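Local coordinates for methionine-binding lipoprotein metQ (Bacillus subtilis subsp. subtilis, PDB 4GOT) that probably binds methionine and passes it to the membrane permease of the MetNPQ ABC importer, with a role in methionine sulfoxide transport as well, at residues T13-A18 and K238-A243; A18-E23 and E225-K230; I108-N113 and R119-L124; E125-I130 and A193-S198. One frame throughout, in Å; residues are numbered along the deposited sequence. Where two conformers were deposited one is given.

Interaction 1. Residues T13-A18 and K238-A243; sequences TKTPHA and KKYDGA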
loop_
_atom_site.group_PDB
_atom_site.type_symbol
_atom_site.label_atom_id
_atom_site.label_comp_id
_atom_site.label_asym_id
_atom_site.label_seq_id
_atom_site.Cartn_x
_atom_site.Cartn_y
_atom_site.Cartn_z
ATOM N N THR A 13 9.669 0.520 0.188
ATOM C CA THR A 13 9.384 0.303 1.596
ATOM C C THR A 13 10.037 -1.052 1.979
ATOM O O THR A 13 10.249 -1.929 1.103
ATOM C CB THR A 13 7.838 0.366 1.876
ATOM O OG1 THR A 13 7.105 -0.310 0.840
ATOM C CG2 THR A 13 7.318 1.853 1.964
ATOM N N LYS A 14 10.376 -1.202 3.260
ATOM C CA LYS A 14 11.206 -2.304 3.752
ATOM C C LYS A 14 10.707 -3.684 3.444
ATOM O O LYS A 14 11.502 -4.549 3.047
ATOM C CB LYS A 14 11.400 -2.239 5.264
ATOM C CG LYS A 14 12.522 -3.162 5.745
ATOM C CD LYS A 14 13.041 -2.666 7.078
ATOM C CE LYS A 14 13.946 -3.658 7.804
ATOM N NZ LYS A 14 13.674 -3.522 9.273
ATOM N N THR A 15 9.403 -3.871 3.640
ATOM C CA THR A 15 8.739 -5.148 3.425
ATOM C C THR A 15 7.243 -4.959 3.023
ATOM O O THR A 15 6.511 -4.185 3.631
ATOM C CB THR A 15 8.937 -6.108 4.651
ATOM O OG1 THR A 15 8.323 -7.370 4.384
ATOM C CG2 THR A 15 8.386 -5.501 5.965
ATOM N N PRO A 16 6.795 -5.686 1.999
ATOM C CA PRO A 16 7.586 -6.709 1.269
ATOM C C PRO A 16 8.475 -6.180 0.145
ATOM O O PRO A 16 9.229 -6.966 -0.446
ATOM C CB PRO A 16 6.500 -7.568 0.616
ATOM C CG PRO A 16 5.373 -6.626 0.400
ATOM C CD PRO A 16 5.368 -5.705 1.587
ATOM N N HIS A 17 8.367 -4.883 -0.167
ATOM C CA HIS A 17 8.839 -4.371 -1.439
ATOM C C HIS A 17 10.388 -4.496 -1.568
ATOM O O HIS A 17 10.889 -5.015 -2.607
ATOM C CB HIS A 17 8.380 -2.915 -1.684
ATOM C CG HIS A 17 6.918 -2.690 -1.528
ATOM N ND1 HIS A 17 6.275 -2.847 -0.324
ATOM C CD2 HIS A 17 5.975 -2.241 -2.400
ATOM C CE1 HIS A 17 4.976 -2.630 -0.490
ATOM N NE2 HIS A 17 4.768 -2.216 -1.730
ATOM N N ALA A 18 11.151 -4.076 -0.560
ATOM C CA ALA A 18 12.637 -4.204 -0.649
ATOM C C ALA A 18 13.076 -5.703 -0.653
ATOM O O ALA A 18 14.021 -6.064 -1.310
ATOM C CB ALA A 18 13.381 -3.447 0.460
ATOM N N LYS A 238 4.642 -17.693 -1.402
ATOM C CA LYS A 238 5.084 -18.536 -0.280
ATOM C C LYS A 238 5.482 -17.754 0.982
ATOM O O LYS A 238 5.110 -18.143 2.103
ATOM C CB LYS A 238 6.265 -19.412 -0.706
ATOM C CG LYS A 238 6.604 -20.467 0.324
ATOM C CD LYS A 238 7.406 -21.594 -0.295
ATOM C CE LYS A 238 7.696 -22.705 0.713
ATOM N NZ LYS A 238 6.552 -23.637 0.942
ATOM N N LYS A 239 6.250 -16.679 0.783
ATOM C CA LYS A 239 6.874 -15.948 1.889
ATOM C C LYS A 239 5.897 -15.165 2.785
ATOM O O LYS A 239 6.111 -15.094 3.999
ATOM C CB LYS A 239 7.978 -15.003 1.401
ATOM C CG LYS A 239 8.508 -14.101 2.514
ATOM C CD LYS A 239 10.004 -13.830 2.483
ATOM C CE LYS A 239 10.438 -13.175 3.800
ATOM N NZ LYS A 239 11.759 -12.512 3.727
ATOM N N TYR A 240 4.839 -14.598 2.204
ATOM C CA TYR A 240 3.951 -13.696 2.936
ATOM C C TYR A 240 2.617 -14.294 3.355
ATOM O O TYR A 240 1.790 -13.569 3.898
ATOM C CB TYR A 240 3.750 -12.391 2.155
ATOM C CG TYR A 240 5.072 -11.747 1.918
ATOM C CD1 TYR A 240 5.838 -11.251 2.988
ATOM C CD2 TYR A 240 5.616 -11.708 0.658
ATOM C CE1 TYR A 240 7.088 -10.667 2.775
ATOM C CE2 TYR A 240 6.863 -11.140 0.427
ATOM C CZ TYR A 240 7.602 -10.619 1.478
ATOM O OH TYR A 240 8.835 -10.081 1.166
ATOM N N ASP A 241 2.441 -15.600 3.147
ATOM C CA ASP A 241 1.287 -16.365 3.664
ATOM C C ASP A 241 -0.056 -15.757 3.279
ATOM O O ASP A 241 -0.971 -15.658 4.104
ATOM C CB ASP A 241 1.359 -16.497 5.206
ATOM C CG ASP A 241 2.545 -17.338 5.685
ATOM O OD1 ASP A 241 3.170 -18.078 4.882
ATOM O OD2 ASP A 241 2.848 -17.245 6.885
ATOM N N GLY A 242 -0.175 -15.330 2.034
ATOM C CA GLY A 242 -1.452 -14.810 1.538
ATOM C C GLY A 242 -1.723 -13.361 1.905
ATOM O O GLY A 242 -2.711 -12.802 1.444
ATOM N N ALA A 243 -0.853 -12.741 2.713
ATOM C CA ALA A 243 -0.995 -11.294 3.046
ATOM C C ALA A 243 -0.671 -10.407 1.827
ATOM O O ALA A 243 -1.103 -9.238 1.727
ATOM C CB ALA A 243 -0.104 -10.938 4.245
#
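The hydroxyl of Tyr240, whose ring packs against Pro16, hydrogen-bonds to Glu19 OE1, and the same carboxylate oxygen takes a salt bridge from Lys239 NZ. Two groups from the end of helix 230-239 thus hold one oxygen on helix 14-29. Between the two segments themselves the contact is mainly apolar. Pro16 CB sits over one face of the Tyr240 ring, 3.8 Å from its centroid and 29° off the normal, a CH-pi contact displaced toward the hydroxyl end, since the shortest approach is Pro16 CB to Tyr240 CZ at 3.4 Å. Thr15 OG1 meets Tyr240 CE1 obliquely at 3.9 Å. The opposite face carries Lys239 CG, 3.6 Å above the plane of the Tyr240 ring. With CG beside the backbone N (chi1 -58°), the Tyr240 ring is aimed at Pro16 from the start of a type I' turn. A phenylalanine here would probably leave Glu19 OE1 without its hydroxyl partner and the ring held by packing alone. Pro16, which follows a cis peptide bond, directly precedes the ligand-pocket residue His17. A proline packed on a buried ring, whose hydroxyl shares Glu19 OE1 with Lys239, is consistent with the start of helix 14-29 being held close to His17.

Interaction 2. Residues A18-E23 and E225-K230; sequences AEILKE and EVLHSK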
loop_
_atom_site.group_PDB
_atom_site.type_symbol
_atom_site.label_atom_id
_atom_site.label_comp_id
_atom_site.label_asym_id
_atom_site.label_seq_id
_atom_site.Cartn_x
_atom_site.Cartn_y
_atom_site.Cartn_z
ATOM N N ALA A 18 11.151 -4.076 -0.560
ATOM C CA ALA A 18 12.637 -4.204 -0.649
ATOM C C ALA A 18 13.076 -5.703 -0.653
ATOM O O ALA A 18 14.021 -6.064 -1.310
ATOM C CB ALA A 18 13.381 -3.447 0.460
ATOM N N GLU A 19 12.364 -6.566 0.053
ATOM C CA GLU A 19 12.627 -8.021 0.013
ATOM C C GLU A 19 12.348 -8.672 -1.382
ATOM O O GLU A 19 13.097 -9.562 -1.841
ATOM C CB GLU A 19 11.784 -8.741 1.062
ATOM C CG GLU A 19 11.987 -8.244 2.482
ATOM C CD GLU A 19 11.330 -9.142 3.541
ATOM O OE1 GLU A 19 10.386 -9.914 3.205
ATOM O OE2 GLU A 19 11.746 -9.058 4.720
ATOM N N ILE A 20 11.277 -8.243 -2.040
ATOM C CA ILE A 20 10.959 -8.726 -3.390
ATOM C C ILE A 20 12.056 -8.313 -4.368
ATOM O O ILE A 20 12.546 -9.146 -5.153
ATOM C CB ILE A 20 9.602 -8.225 -3.876
ATOM C CG1 ILE A 20 8.482 -8.940 -3.102
ATOM C CG2 ILE A 20 9.411 -8.499 -5.369
ATOM C CD1 ILE A 20 7.158 -8.259 -3.281
ATOM N N LEU A 21 12.489 -7.050 -4.258
ATOM C CA LEU A 21 13.623 -6.553 -5.064
ATOM C C LEU A 21 14.917 -7.335 -4.803
ATOM O O LEU A 21 15.645 -7.647 -5.741
ATOM C CB LEU A 21 13.849 -5.027 -4.873
ATOM C CG LEU A 21 12.742 -4.096 -5.389
ATOM C CD1 LEU A 21 13.035 -2.612 -5.077
ATOM C CD2 LEU A 21 12.420 -4.312 -6.874
ATOM N N LYS A 22 15.205 -7.657 -3.551
ATOM C CA LYS A 22 16.397 -8.422 -3.239
ATOM C C LYS A 22 16.272 -9.815 -3.852
ATOM O O LYS A 22 17.259 -10.366 -4.331
ATOM C CB LYS A 22 16.630 -8.480 -1.739
ATOM C CG LYS A 22 17.876 -9.217 -1.277
ATOM C CD LYS A 22 17.848 -9.343 0.256
ATOM C CE LYS A 22 19.201 -9.710 0.869
ATOM N NZ LYS A 22 19.295 -11.151 1.201
ATOM N N GLU A 23 15.075 -10.391 -3.861
ATOM C CA GLU A 23 14.911 -11.684 -4.551
ATOM C C GLU A 23 15.129 -11.539 -6.094
ATOM O O GLU A 23 15.734 -12.412 -6.703
ATOM C CB GLU A 23 13.556 -12.322 -4.209
ATOM C CG GLU A 23 13.430 -13.786 -4.591
ATOM C CD GLU A 23 14.163 -14.741 -3.639
ATOM O OE1 GLU A 23 14.849 -14.298 -2.684
ATOM O OE2 GLU A 23 14.023 -15.961 -3.857
ATOM N N GLU A 225 9.886 -7.271 -16.192
ATOM C CA GLU A 225 10.060 -8.662 -16.599
ATOM C C GLU A 225 10.393 -9.586 -15.427
ATOM O O GLU A 225 9.780 -10.622 -15.250
ATOM C CB GLU A 225 11.151 -8.781 -17.663
ATOM C CG GLU A 225 10.652 -8.646 -19.086
ATOM C CD GLU A 225 11.730 -8.917 -20.151
ATOM O OE1 GLU A 225 12.881 -9.290 -19.801
ATOM O OE2 GLU A 225 11.425 -8.753 -21.353
ATOM N N VAL A 226 11.412 -9.252 -14.654
ATOM C CA VAL A 226 11.752 -10.063 -13.485
ATOM C C VAL A 226 10.611 -10.099 -12.440
ATOM O O VAL A 226 10.297 -11.184 -11.902
ATOM C CB VAL A 226 13.077 -9.616 -12.827
ATOM C CG1 VAL A 226 13.282 -10.371 -11.528
ATOM C CG2 VAL A 226 14.246 -9.863 -13.780
ATOM N N LEU A 227 9.973 -8.952 -12.192
ATOM C CA LEU A 227 8.914 -8.860 -11.148
ATOM C C LEU A 227 7.619 -9.617 -11.539
ATOM O O LEU A 227 6.724 -9.884 -10.685
ATOM C CB LEU A 227 8.592 -7.418 -10.790
ATOM C CG LEU A 227 9.680 -6.590 -10.139
ATOM C CD1 LEU A 227 9.242 -5.120 -10.016
ATOM C CD2 LEU A 227 10.103 -7.174 -8.801
ATOM N N HIS A 228 7.546 -10.004 -12.793
ATOM C CA HIS A 228 6.423 -10.886 -13.254
ATOM C C HIS A 228 6.880 -12.291 -13.539
ATOM O O HIS A 228 6.091 -13.095 -14.002
ATOM C CB HIS A 228 5.679 -10.248 -14.428
ATOM C CG HIS A 228 4.890 -9.084 -13.974
ATOM N ND1 HIS A 228 3.627 -9.231 -13.444
ATOM C CD2 HIS A 228 5.233 -7.781 -13.789
ATOM C CE1 HIS A 228 3.214 -8.054 -12.984
ATOM N NE2 HIS A 228 4.175 -7.160 -13.173
ATOM N N SER A 229 8.151 -12.607 -13.253
ATOM C CA SER A 229 8.634 -14.005 -13.478
ATOM C C SER A 229 7.888 -15.022 -12.585
ATOM O O SER A 229 7.337 -14.664 -11.527
ATOM C CB SER A 229 10.144 -14.109 -13.226
ATOM O OG SER A 229 10.468 -13.899 -11.862
ATOM N N LYS A 230 7.901 -16.286 -12.978
ATOM C CA LYS A 230 7.348 -17.344 -12.116
ATOM C C LYS A 230 8.098 -17.364 -10.783
ATOM O O LYS A 230 7.469 -17.473 -9.747
ATOM C CB LYS A 230 7.377 -18.735 -12.769
ATOM C CG LYS A 230 6.630 -19.808 -11.954
ATOM C CD LYS A 230 6.792 -21.220 -12.498
ATOM C CE LYS A 230 6.161 -22.278 -11.582
ATOM N NZ LYS A 230 4.729 -22.019 -11.234
#
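Leu227 meets Ile20 and Leu21 through a single methyl. Its CB and CG stay more than 4.5 Å from both residues, as does CD1, which continues the chain in the extended direction (chi2 173°). CD2 is the branch that reaches helix 14-29: it lies 3.7 Å from Ile20 CG2 and 4.2 Å from Leu21 CD2, so one methyl touches two successive helical residues. CG2, anti to the backbone N, is the Ile20 methyl that touches; the side chains of Ile20 and Leu227 cross at about a right angle. Leu21 starts away from Leu227 but its tip returns toward it. Just beyond, the chain changes helix. Val226 O accepts Ser229 N and also Ser229 OG, the latter at 2.7 Å in the carbonyl plane, while Ser229 OG is bonded to Ile232 N as the N-cap of the next helix. One hydroxyl therefore ties the end of helix 218-227 to the start of helix 230-239, close behind Leu227. Ile20 also packs on Ile232 and Ile236 of helix 230-239, and Leu21 on Leu35 and Val37 of strand 34-38. Helix 14-29 is thus lodged among the two C-terminal helices and an outer strand of the six-stranded sheet.

Interaction 3. Residues I108-N113 and R119-L124; sequences IILTNN and RMLAML. With MSE (selenomethionine), chain B.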
loop_
_atom_site.group_PDB
_atom_site.type_symbol
_atom_site.label_atom_id
_atom_site.label_comp_id
_atom_site.label_asym_id
_atom_site.label_seq_id
_atom_site.Cartn_x
_atom_site.Cartn_y
_atom_site.Cartn_z
ATOM N N ILE A 108 -12.395 4.689 15.860
ATOM C CA ILE A 108 -11.747 4.034 14.721
ATOM C C ILE A 108 -10.504 4.858 14.400
ATOM O O ILE A 108 -10.608 6.061 14.180
ATOM C CB ILE A 108 -12.675 3.929 13.486
ATOM C CG1 ILE A 108 -13.991 3.195 13.819
ATOM C CG2 ILE A 108 -11.994 3.192 12.347
ATOM C CD1 ILE A 108 -13.830 1.779 14.315
ATOM N N ILE A 109 -9.333 4.211 14.438
ATOM C CA ILE A 109 -8.070 4.855 14.056
ATOM C C ILE A 109 -7.805 4.579 12.563
ATOM O O ILE A 109 -7.336 3.497 12.153
ATOM C CB ILE A 109 -6.840 4.384 14.886
ATOM C CG1 ILE A 109 -7.158 4.345 16.395
ATOM C CG2 ILE A 109 -5.591 5.228 14.573
ATOM C CD1 ILE A 109 -7.351 5.701 17.040
ATOM N N LEU A 110 -8.126 5.594 11.781
ATOM C CA LEU A 110 -7.784 5.709 10.373
ATOM C C LEU A 110 -6.318 6.095 10.236
ATOM O O LEU A 110 -5.732 6.654 11.167
ATOM C CB LEU A 110 -8.604 6.850 9.757
ATOM C CG LEU A 110 -10.137 6.756 9.809
ATOM C CD1 LEU A 110 -10.731 8.018 9.183
ATOM C CD2 LEU A 110 -10.610 5.496 9.072
ATOM N N THR A 111 -5.729 5.807 9.076
ATOM C CA THR A 111 -4.440 6.425 8.755
ATOM C C THR A 111 -4.782 7.801 8.173
ATOM O O THR A 111 -5.936 8.054 7.762
ATOM C CB THR A 111 -3.545 5.541 7.830
ATOM O OG1 THR A 111 -3.828 5.794 6.459
ATOM C CG2 THR A 111 -3.689 4.024 8.133
ATOM N N ASN A 112 -3.778 8.667 8.142
ATOM C CA ASN A 112 -3.902 10.013 7.590
ATOM C C ASN A 112 -3.558 10.074 6.072
ATOM O O ASN A 112 -3.453 11.150 5.514
ATOM C CB ASN A 112 -3.077 11.019 8.434
ATOM C CG ASN A 112 -1.575 10.828 8.303
ATOM O OD1 ASN A 112 -1.101 10.059 7.470
ATOM N ND2 ASN A 112 -0.816 11.546 9.124
ATOM N N ASN A 113 -3.465 8.904 5.421
ATOM C CA ASN A 113 -3.221 8.766 3.977
ATOM C C ASN A 113 -4.473 9.244 3.219
ATOM O O ASN A 113 -5.466 8.504 3.124
ATOM C CB ASN A 113 -2.918 7.264 3.698
ATOM C CG ASN A 113 -2.438 6.968 2.295
ATOM O OD1 ASN A 113 -2.786 7.632 1.318
ATOM N ND2 ASN A 113 -1.634 5.919 2.191
ATOM N N ARG A 119 -10.788 3.826 0.762
ATOM C CA ARG A 119 -10.434 2.395 0.940
ATOM C C ARG A 119 -10.821 1.903 2.360
ATOM O O ARG A 119 -11.416 0.868 2.531
ATOM C CB ARG A 119 -8.932 2.207 0.712
ATOM C CG ARG A 119 -8.470 0.768 0.643
ATOM C CD ARG A 119 -6.961 0.663 0.467
ATOM N NE ARG A 119 -6.610 -0.728 0.227
ATOM C CZ ARG A 119 -5.366 -1.199 0.157
ATOM N NH1 ARG A 119 -4.298 -0.412 0.303
ATOM N NH2 ARG A 119 -5.198 -2.503 -0.059
HETATM N N MSE A 120 -10.419 2.666 3.372
HETATM C CA MSE A 120 -10.811 2.442 4.774
HETATM C C MSE A 120 -12.312 2.481 5.030
HETATM O O MSE A 120 -12.889 1.537 5.596
HETATM C CB MSE A 120 -10.104 3.493 5.657
HETATM C CG MSE A 120 -8.619 3.337 5.599
HETATM SE SE MSE A 120 -7.693 4.743 6.528
HETATM C CE MSE A 120 -6.954 5.950 5.184
ATOM N N LEU A 121 -12.977 3.538 4.578
ATOM C CA LEU A 121 -14.405 3.659 4.806
ATOM C C LEU A 121 -15.219 2.549 4.113
ATOM O O LEU A 121 -16.285 2.161 4.613
ATOM C CB LEU A 121 -14.915 5.063 4.389
ATOM C CG LEU A 121 -14.277 6.214 5.180
ATOM C CD1 LEU A 121 -14.882 7.519 4.694
ATOM C CD2 LEU A 121 -14.381 6.053 6.705
ATOM N N ALA A 122 -14.701 2.035 2.994
ATOM C CA ALA A 122 -15.411 1.028 2.191
ATOM C C ALA A 122 -15.451 -0.282 2.972
ATOM O O ALA A 122 -16.427 -1.018 2.884
ATOM C CB ALA A 122 -14.751 0.822 0.829
HETATM N N MSE A 123 -14.394 -0.556 3.734
HETATM C CA MSE A 123 -14.371 -1.723 4.625
HETATM C C MSE A 123 -15.406 -1.634 5.733
HETATM O O MSE A 123 -16.006 -2.633 6.081
HETATM C CB MSE A 123 -12.994 -1.906 5.267
HETATM C CG MSE A 123 -11.986 -2.422 4.276
HETATM SE SE MSE A 123 -10.289 -2.791 5.087
HETATM C CE MSE A 123 -10.755 -4.519 5.910
ATOM N N LEU A 124 -15.583 -0.441 6.298
ATOM C CA LEU A 124 -16.596 -0.226 7.303
ATOM C C LEU A 124 -17.993 -0.311 6.674
ATOM O O LEU A 124 -18.897 -0.794 7.312
ATOM C CB LEU A 124 -16.439 1.091 8.019
ATOM C CG LEU A 124 -15.070 1.375 8.689
ATOM C CD1 LEU A 124 -15.116 2.682 9.482
ATOM C CD2 LEU A 124 -14.675 0.206 9.587
HETATM N N MSE B 300 1.783 -0.946 0.408
HETATM C CA MSE B 300 0.627 -0.095 0.819
HETATM C C MSE B 300 -0.755 -0.790 0.579
HETATM O O MSE B 300 -0.944 -1.267 -0.507
HETATM O OXT MSE B 300 -1.709 -0.857 1.394
HETATM C CB MSE B 300 0.669 1.208 0.007
HETATM C CG MSE B 300 -0.231 2.303 0.485
HETATM SE SE MSE B 300 -0.274 3.859 -0.739
HETATM C CE MSE B 300 1.574 4.690 -0.202
#
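The selenium of Met120, modelled as selenomethionine, rests 3.4 Å from Thr111 N, a buried backbone nitrogen with no hydrogen-bond partner in the model. A bend at the last torsion of Met120 (chi3 -105°) carries CE past the strand end, where it comes 3.4 Å from Thr111 OG1 and 3.6 Å from Asn113 O. Leu110 CD2 lies 3.9 Å from the Met120 selenium, the two side chains crossing at a slant. Farther along, Ile108 CG2 faces Leu124 CD1 at 4.3 Å, a wider spacing. This is a beta-alpha unit of the five-stranded sheet in a type II periplasmic-binding-protein fold: strand 108-111 and helix 119-124 run roughly antiparallel, at 148°, with axes 9.7 Å apart. At the strand's exit Thr111 OG1 accepts from Asn113 N at 3.3 Å in a nearly straight bond, an ST turn. An alanine in place of Thr111 would leave Asn113 N without that acceptor and is likely to let the turn shift, moving the Asn113 amide that lies beside the bound ligand's selenium. From the helix, Arg119 extends its whole chain to the bound selenomethionine, where NH1 donates to the carboxylate oxygen OXT at 2.8 Å, with a bent N-H...O angle of 137°. Glu116 and Glu197 form salt bridges with the same guanidinium.

Interaction 4. Residues E125-I130 and A193-S198; sequences ENAGLI and AIEVES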
loop_
_atom_site.group_PDB
_atom_site.type_symbol
_atom_site.label_atom_id
_atom_site.label_comp_id
_atom_site.label_asym_id
_atom_site.label_seq_id
_atom_site.Cartn_x
_atom_site.Cartn_y
_atom_site.Cartn_z
ATOM N N GLU A 125 -18.167 0.149 5.438
ATOM C CA GLU A 125 -19.494 0.109 4.817
ATOM C C GLU A 125 -19.861 -1.348 4.486
ATOM O O GLU A 125 -20.998 -1.777 4.693
ATOM C CB GLU A 125 -19.554 1.015 3.575
ATOM C CG GLU A 125 -20.922 0.995 2.878
ATOM C CD GLU A 125 -21.017 1.945 1.683
ATOM O OE1 GLU A 125 -20.072 1.964 0.843
ATOM O OE2 GLU A 125 -22.041 2.663 1.592
ATOM N N ASN A 126 -18.886 -2.089 3.967
ATOM C CA ASN A 126 -19.031 -3.516 3.692
ATOM C C ASN A 126 -19.338 -4.333 4.967
ATOM O O ASN A 126 -20.094 -5.307 4.896
ATOM C CB ASN A 126 -17.755 -4.059 3.015
ATOM C CG ASN A 126 -17.785 -5.579 2.858
ATOM O OD1 ASN A 126 -18.415 -6.096 1.939
ATOM N ND2 ASN A 126 -17.137 -6.302 3.777
ATOM N N ALA A 127 -18.747 -3.939 6.112
ATOM C CA ALA A 127 -19.070 -4.534 7.452
ATOM C C ALA A 127 -20.463 -4.163 7.999
ATOM O O ALA A 127 -20.911 -4.745 8.986
ATOM C CB ALA A 127 -17.991 -4.193 8.500
ATOM N N GLY A 128 -21.154 -3.231 7.334
ATOM C CA GLY A 128 -22.479 -2.753 7.753
ATOM C C GLY A 128 -22.466 -1.717 8.881
ATOM O O GLY A 128 -23.489 -1.442 9.467
ATOM N N LEU A 129 -21.315 -1.123 9.190
ATOM C CA LEU A 129 -21.248 -0.123 10.252
ATOM C C LEU A 129 -21.671 1.277 9.793
ATOM O O LEU A 129 -22.194 2.011 10.602
ATOM C CB LEU A 129 -19.836 -0.036 10.835
ATOM C CG LEU A 129 -19.215 -1.294 11.444
ATOM C CD1 LEU A 129 -17.838 -0.936 11.972
ATOM C CD2 LEU A 129 -20.094 -1.859 12.536
ATOM N N ILE A 130 -21.383 1.654 8.535
ATOM C CA ILE A 130 -21.722 2.977 7.966
ATOM C C ILE A 130 -22.292 2.839 6.559
ATOM O O ILE A 130 -22.182 1.776 5.945
ATOM C CB ILE A 130 -20.501 3.935 7.907
ATOM C CG1 ILE A 130 -19.414 3.419 6.950
ATOM C CG2 ILE A 130 -19.947 4.171 9.300
ATOM C CD1 ILE A 130 -18.309 4.428 6.667
ATOM N N ALA A 193 -5.259 -9.860 11.895
ATOM C CA ALA A 193 -6.311 -8.855 11.598
ATOM C C ALA A 193 -7.715 -9.402 11.940
ATOM O O ALA A 193 -7.938 -10.586 11.825
ATOM C CB ALA A 193 -6.251 -8.437 10.148
ATOM N N ILE A 194 -8.628 -8.528 12.376
ATOM C CA ILE A 194 -10.037 -8.895 12.655
ATOM C C ILE A 194 -10.976 -8.750 11.417
ATOM O O ILE A 194 -12.090 -9.296 11.390
ATOM C CB ILE A 194 -10.615 -8.132 13.896
ATOM C CG1 ILE A 194 -10.745 -6.613 13.686
ATOM C CG2 ILE A 194 -9.775 -8.393 15.166
ATOM C CD1 ILE A 194 -11.676 -5.980 14.721
ATOM N N GLU A 195 -10.500 -8.017 10.412
ATOM C CA GLU A 195 -11.172 -7.844 9.117
ATOM C C GLU A 195 -10.090 -7.577 8.072
ATOM O O GLU A 195 -9.164 -6.806 8.339
ATOM C CB GLU A 195 -12.146 -6.668 9.181
ATOM C CG GLU A 195 -12.988 -6.390 7.922
ATOM C CD GLU A 195 -14.290 -7.154 7.880
ATOM O OE1 GLU A 195 -14.558 -7.967 8.804
ATOM O OE2 GLU A 195 -15.044 -6.916 6.912
ATOM N N VAL A 196 -10.189 -8.269 6.931
ATOM C CA VAL A 196 -9.297 -8.137 5.752
ATOM C C VAL A 196 -10.143 -7.721 4.530
ATOM O O VAL A 196 -11.209 -8.295 4.289
ATOM C CB VAL A 196 -8.517 -9.465 5.441
ATOM C CG1 VAL A 196 -7.469 -9.244 4.349
ATOM C CG2 VAL A 196 -7.864 -10.042 6.694
ATOM N N GLU A 197 -9.679 -6.705 3.809
ATOM C CA GLU A 197 -10.217 -6.255 2.511
ATOM C C GLU A 197 -10.428 -7.362 1.489
ATOM O O GLU A 197 -9.548 -8.200 1.270
ATOM C CB GLU A 197 -9.216 -5.283 1.890
ATOM C CG GLU A 197 -9.777 -4.373 0.814
ATOM C CD GLU A 197 -8.734 -3.431 0.217
ATOM O OE1 GLU A 197 -7.514 -3.750 0.275
ATOM O OE2 GLU A 197 -9.129 -2.357 -0.334
ATOM N N SER A 198 -11.590 -7.339 0.830
ATOM C CA SER A 198 -11.811 -8.191 -0.313
ATOM C C SER A 198 -10.768 -7.974 -1.433
ATOM O O SER A 198 -10.395 -6.838 -1.744
ATOM C CB SER A 198 -13.222 -7.941 -0.848
ATOM O OG SER A 198 -13.474 -8.775 -1.956
#
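Asn126 and Ala127 meet Glu195 where a helix that closes in a Schellman motif faces a short edge strand carrying a classic beta bulge, at Ile194 and Glu195 opposite Ile91. Gly128, at positive phi, is where the chain leaves the helical geometry of helix 117-126, and Gly128 N bonds Glu125 O at 3.0 Å; the bulge lies at the edge of the five-stranded sheet. The contact is small, burying 70 Å² in all, and nearly all of the strand's share comes from Glu195. That side chain is the more closely packed part: besides facing Asn126 and Ala127, it lies against Met123, one turn back on the same helix. Toward the surface the fit loosens. Ala127 CB points at the strand, yet its nearest atom there is Glu195 OE2 at 4.3 Å; Asn126, exposed, approaches with its amide alone. Glu195 CG lies anti to the backbone N, and the chain then bends at CB-CG (chi2 88°), which brings OE2 to the Asn126 and Ala127 side and leaves OE1 farther from Ala127 CB than OE2 is. The planes of the Asn126 amide and the Glu195 carboxylate stand 51° apart as the two side chains approach obliquely. Such spacing fits a polar surface neighbourhood more than a locked pair: Asn126 ND2 stays 3.8 Å from Glu195 OE2.

The four contacts fall into two pairs, one on each lobe. Interactions 1 and 2 share helix 14-29 and Ala18, with centres 11 Å apart, and bring successive C-terminal helices against it beside the six-stranded sheet. Interactions 3 and 4 share helix 117-126, with centres 10 Å apart, reach the five-stranded sheet, and meet where Leu129 N probably bonds Leu124 O. Interactions 1 and 3 lie 22 Å apart, on opposite sides of the chain's centre. Along the chain, 3 and 4 come in series inside the loop closed by 2, itself nested within 1. The C-terminal segments thus return to the first lobe, and the ligand lies between His17 and Arg119 of different lobes, consistent with a periplasmic-binding-protein cleft.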